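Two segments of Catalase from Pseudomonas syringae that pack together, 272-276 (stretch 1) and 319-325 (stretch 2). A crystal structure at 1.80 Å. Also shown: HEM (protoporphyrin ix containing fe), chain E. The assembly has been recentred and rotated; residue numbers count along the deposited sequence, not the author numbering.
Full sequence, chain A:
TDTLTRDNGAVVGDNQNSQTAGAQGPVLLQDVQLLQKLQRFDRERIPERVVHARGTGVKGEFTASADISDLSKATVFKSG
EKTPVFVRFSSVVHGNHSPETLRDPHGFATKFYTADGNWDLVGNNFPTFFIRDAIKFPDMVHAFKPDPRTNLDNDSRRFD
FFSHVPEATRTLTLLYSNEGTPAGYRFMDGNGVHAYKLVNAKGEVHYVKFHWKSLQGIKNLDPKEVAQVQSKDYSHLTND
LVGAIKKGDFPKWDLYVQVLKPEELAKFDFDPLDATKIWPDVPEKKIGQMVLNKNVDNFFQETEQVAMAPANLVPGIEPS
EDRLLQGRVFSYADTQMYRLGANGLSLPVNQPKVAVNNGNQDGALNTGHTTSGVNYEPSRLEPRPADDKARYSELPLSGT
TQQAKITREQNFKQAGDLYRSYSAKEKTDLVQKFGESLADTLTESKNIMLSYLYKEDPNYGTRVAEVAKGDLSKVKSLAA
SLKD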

# COMPACT_ATOMS: atom_id res chain seq x y z
N PRO A 272 23.76 14.11 31.58
CA PRO A 272 24.48 13.20 30.72
C PRO A 272 23.57 12.50 29.72
O PRO A 272 24.14 12.00 28.75
CB PRO A 272 25.21 12.16 31.62
CG PRO A 272 25.24 12.95 32.91
CD PRO A 272 23.93 13.76 32.99
N LEU A 273 22.25 12.43 29.95
CA LEU A 273 21.38 11.81 28.94
C LEU A 273 20.70 12.85 28.06
O LEU A 273 19.73 12.55 27.36
CB LEU A 273 20.36 10.94 29.66
CG LEU A 273 20.96 9.84 30.59
CD1 LEU A 273 19.80 9.07 31.18
CD2 LEU A 273 21.96 8.98 29.85
N ASP A 274 21.28 14.04 27.99
CA ASP A 274 20.81 15.10 27.09
C ASP A 274 21.54 14.95 25.74
O ASP A 274 22.77 14.98 25.66
CB ASP A 274 21.15 16.45 27.71
CG ASP A 274 20.87 17.67 26.91
OD1 ASP A 274 21.18 18.78 27.44
OD2 ASP A 274 20.38 17.49 25.77
N ALA A 275 20.79 14.63 24.66
CA ALA A 275 21.40 14.42 23.34
C ALA A 275 22.13 15.60 22.74
O ALA A 275 22.83 15.49 21.70
CB ALA A 275 20.30 13.90 22.41
N THR A 276 21.98 16.82 23.30
CA THR A 276 22.74 17.97 22.88
C THR A 276 24.08 18.10 23.59
O THR A 276 24.83 19.04 23.32
CB THR A 276 21.94 19.28 23.11
OG1 THR A 276 21.76 19.59 24.52
CG2 THR A 276 20.65 19.15 22.34
CHA HEM E . 16.77 7.70 9.67
CHB HEM E . 20.33 9.05 12.66
CHC HEM E . 17.10 11.33 15.45
CHD HEM E . 13.50 9.15 13.01
C1A HEM E . 18.01 7.89 10.24
C2A HEM E . 19.29 7.41 9.66
C3A HEM E . 20.26 7.78 10.49
C4A HEM E . 19.65 8.51 11.58
CMA HEM E . 21.77 7.51 10.39
CAA HEM E . 19.33 6.61 8.35
CBA HEM E . 19.50 5.06 8.54
CGA HEM E . 19.74 4.42 7.14
O1A HEM E . 18.78 3.70 6.77
O2A HEM E . 20.86 4.70 6.67
C1B HEM E . 19.77 9.76 13.70
C2B HEM E . 20.48 10.26 14.86
C3B HEM E . 19.58 10.91 15.63
C4B HEM E . 18.30 10.81 14.98
CMB HEM E . 21.99 10.07 15.09
CAB HEM E . 19.74 11.66 16.95
CBB HEM E . 20.69 11.40 17.83
C1C HEM E . 15.87 10.84 15.09
C2C HEM E . 14.66 10.99 15.86
C3C HEM E . 13.67 10.37 15.21
C4C HEM E . 14.23 9.86 13.97
CMC HEM E . 14.55 11.67 17.25
CAC HEM E . 12.18 10.18 15.57
CBC HEM E . 11.74 9.95 16.82
C1D HEM E . 14.09 8.64 11.85
C2D HEM E . 13.36 7.98 10.78
C3D HEM E . 14.25 7.58 9.86
C4D HEM E . 15.56 7.97 10.33
CMD HEM E . 11.83 7.85 10.79
CAD HEM E . 13.98 6.82 8.53
CBD HEM E . 14.21 5.29 8.77
CGD HEM E . 13.79 4.42 7.59
O1D HEM E . 14.36 3.28 7.51
O2D HEM E . 12.92 4.77 6.76
NA HEM E . 18.29 8.60 11.37
NB HEM E . 18.43 10.08 13.80
NC HEM E . 15.58 10.17 13.92
ND HEM E . 15.44 8.56 11.56
FE HEM E . 16.93 9.30 12.70
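Stretch 2 319-325: PSEDRLL

Stretch 2 packs on stretch 1 through a small contact that buries 258 Å², both sides summed. The two segments belong to one chain, and touching residues are at least 47 positions apart in sequence. Stretch 1 has no regular helix or strand. Stretch 2 approaches as a loop and enters a helix that continues beyond Leu325. The backbones come nearest at Leu273 and Asp322, with CA to CA 4.7 Å. Further along, Ala275 CA and Leu324 CA are 6.8 Å apart. Residue numbers therefore rise together along the contact, and the two segments run in the same general sense. Their separation widens toward the helix.

Leu273 has the most surface covered. Its side chain points toward stretch 2 in the m, t rotamer and lies over the loop before the helix. Leu273 CD2 is 4.2 Å from Ser320 OG, and Leu273 CD1 is 4.0 Å from Glu321 OE1. These are packing contacts, since a leucine methyl cannot hydrogen bond. Leu273 CB also lies 4.3 Å from Asp322 CB.

Asp322 is the main residue on the other side. It is the N-cap of the helix. Its OD1 accepts from Leu324 N at 2.9 Å and from Leu325 N at 3.1 Å, which satisfies amides at the open first turn. Before it, Asp322 N donates to Ser320 OG at 3.3 Å, which ties the loop together. Leu273 O is 3.3 Å from Asp322 CG and 3.4 Å from Asp322 OD2. Both oxygens are acceptors, so the latter pair is not a hydrogen bond. A CA-H...O contact places Asp322 CA 3.4 Å from Leu273 O.

No direct hydrogen bond crosses between the segments. Water links them instead. Water 1 donates to Leu273 O at 3.0 Å and accepts from Arg323 N at 3.0 Å. Water 2 accepts from Ala275 N at 2.9 Å and lies 2.8 Å from Asp322 OD1, the same oxygen that caps the helix.

Ala275 completes the contact. Its CB points toward stretch 2 and sits 3.6 Å from Asp322 OD2 and 3.6 Å from Leu324 CD2. The latter is an apolar contact between side chains. Leu324 also reaches the heme, with its CD1 3.4 Å from HEM CMC. Between Leu273 and Ala275, the Asp274 side chain points away. Its OD2 accepts from Thr276 N at 3.0 Å and from Thr276 OG1 at 2.8 Å, bracing stretch 1 from within.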

# COMPACT_ATOMS: atom_id res chain seq x y z
N PRO A 319 18.19 0.71 25.38
CA PRO A 319 18.07 2.16 25.33
C PRO A 319 18.17 2.78 26.74
O PRO A 319 17.77 2.18 27.74
CB PRO A 319 16.69 2.46 24.76
CG PRO A 319 15.94 1.21 25.07
CD PRO A 319 16.89 0.02 25.25
N SER A 320 18.81 3.95 26.79
CA SER A 320 18.86 4.70 28.05
C SER A 320 17.59 5.55 28.08
O SER A 320 16.80 5.49 27.12
CB SER A 320 20.10 5.60 28.06
OG SER A 320 19.83 6.62 27.07
N GLU A 321 17.40 6.39 29.09
CA GLU A 321 16.25 7.25 29.24
C GLU A 321 16.41 8.58 28.55
O GLU A 321 15.57 9.48 28.74
CB GLU A 321 15.93 7.46 30.76
CG GLU A 321 15.53 6.11 31.43
CD GLU A 321 16.72 5.18 31.60
OE1 GLU A 321 17.90 5.56 31.86
OE2 GLU A 321 16.55 3.94 31.42
N ASP A 322 17.39 8.73 27.66
CA ASP A 322 17.56 9.94 26.85
C ASP A 322 16.23 10.07 26.11
O ASP A 322 15.82 9.15 25.38
CB ASP A 322 18.73 9.71 25.88
CG ASP A 322 18.95 10.69 24.77
OD1 ASP A 322 17.97 11.25 24.22
OD2 ASP A 322 20.14 10.94 24.43
N ARG A 323 15.57 11.21 26.27
CA ARG A 323 14.27 11.37 25.68
C ARG A 323 14.18 11.45 24.17
O ARG A 323 13.09 11.17 23.64
CB ARG A 323 13.63 12.66 26.27
CG ARG A 323 13.35 12.37 27.73
CD ARG A 323 12.72 13.63 28.35
NE ARG A 323 12.72 13.53 29.82
CZ ARG A 323 12.31 14.57 30.58
NH1 ARG A 323 11.88 15.69 30.05
NH2 ARG A 323 12.30 14.38 31.89
N LEU A 324 15.25 11.74 23.48
CA LEU A 324 15.28 11.72 22.03
C LEU A 324 15.37 10.26 21.58
O LEU A 324 14.69 9.80 20.64
CB LEU A 324 16.54 12.50 21.59
CG LEU A 324 16.54 12.85 20.10
CD1 LEU A 324 15.39 13.79 19.77
CD2 LEU A 324 17.89 13.46 19.75
N LEU A 325 16.25 9.51 22.30
CA LEU A 325 16.41 8.09 21.95
C LEU A 325 15.13 7.28 22.11
O LEU A 325 14.82 6.38 21.30
CB LEU A 325 17.46 7.39 22.80
CG LEU A 325 17.70 5.88 22.54
CD1 LEU A 325 17.99 5.50 21.09
CD2 LEU A 325 18.87 5.45 23.45
O HOH W 1 16.91 13.38 27.92
O HOH W 2 17.94 13.98 24.96
O HOH W 3 17.41 11.64 11.91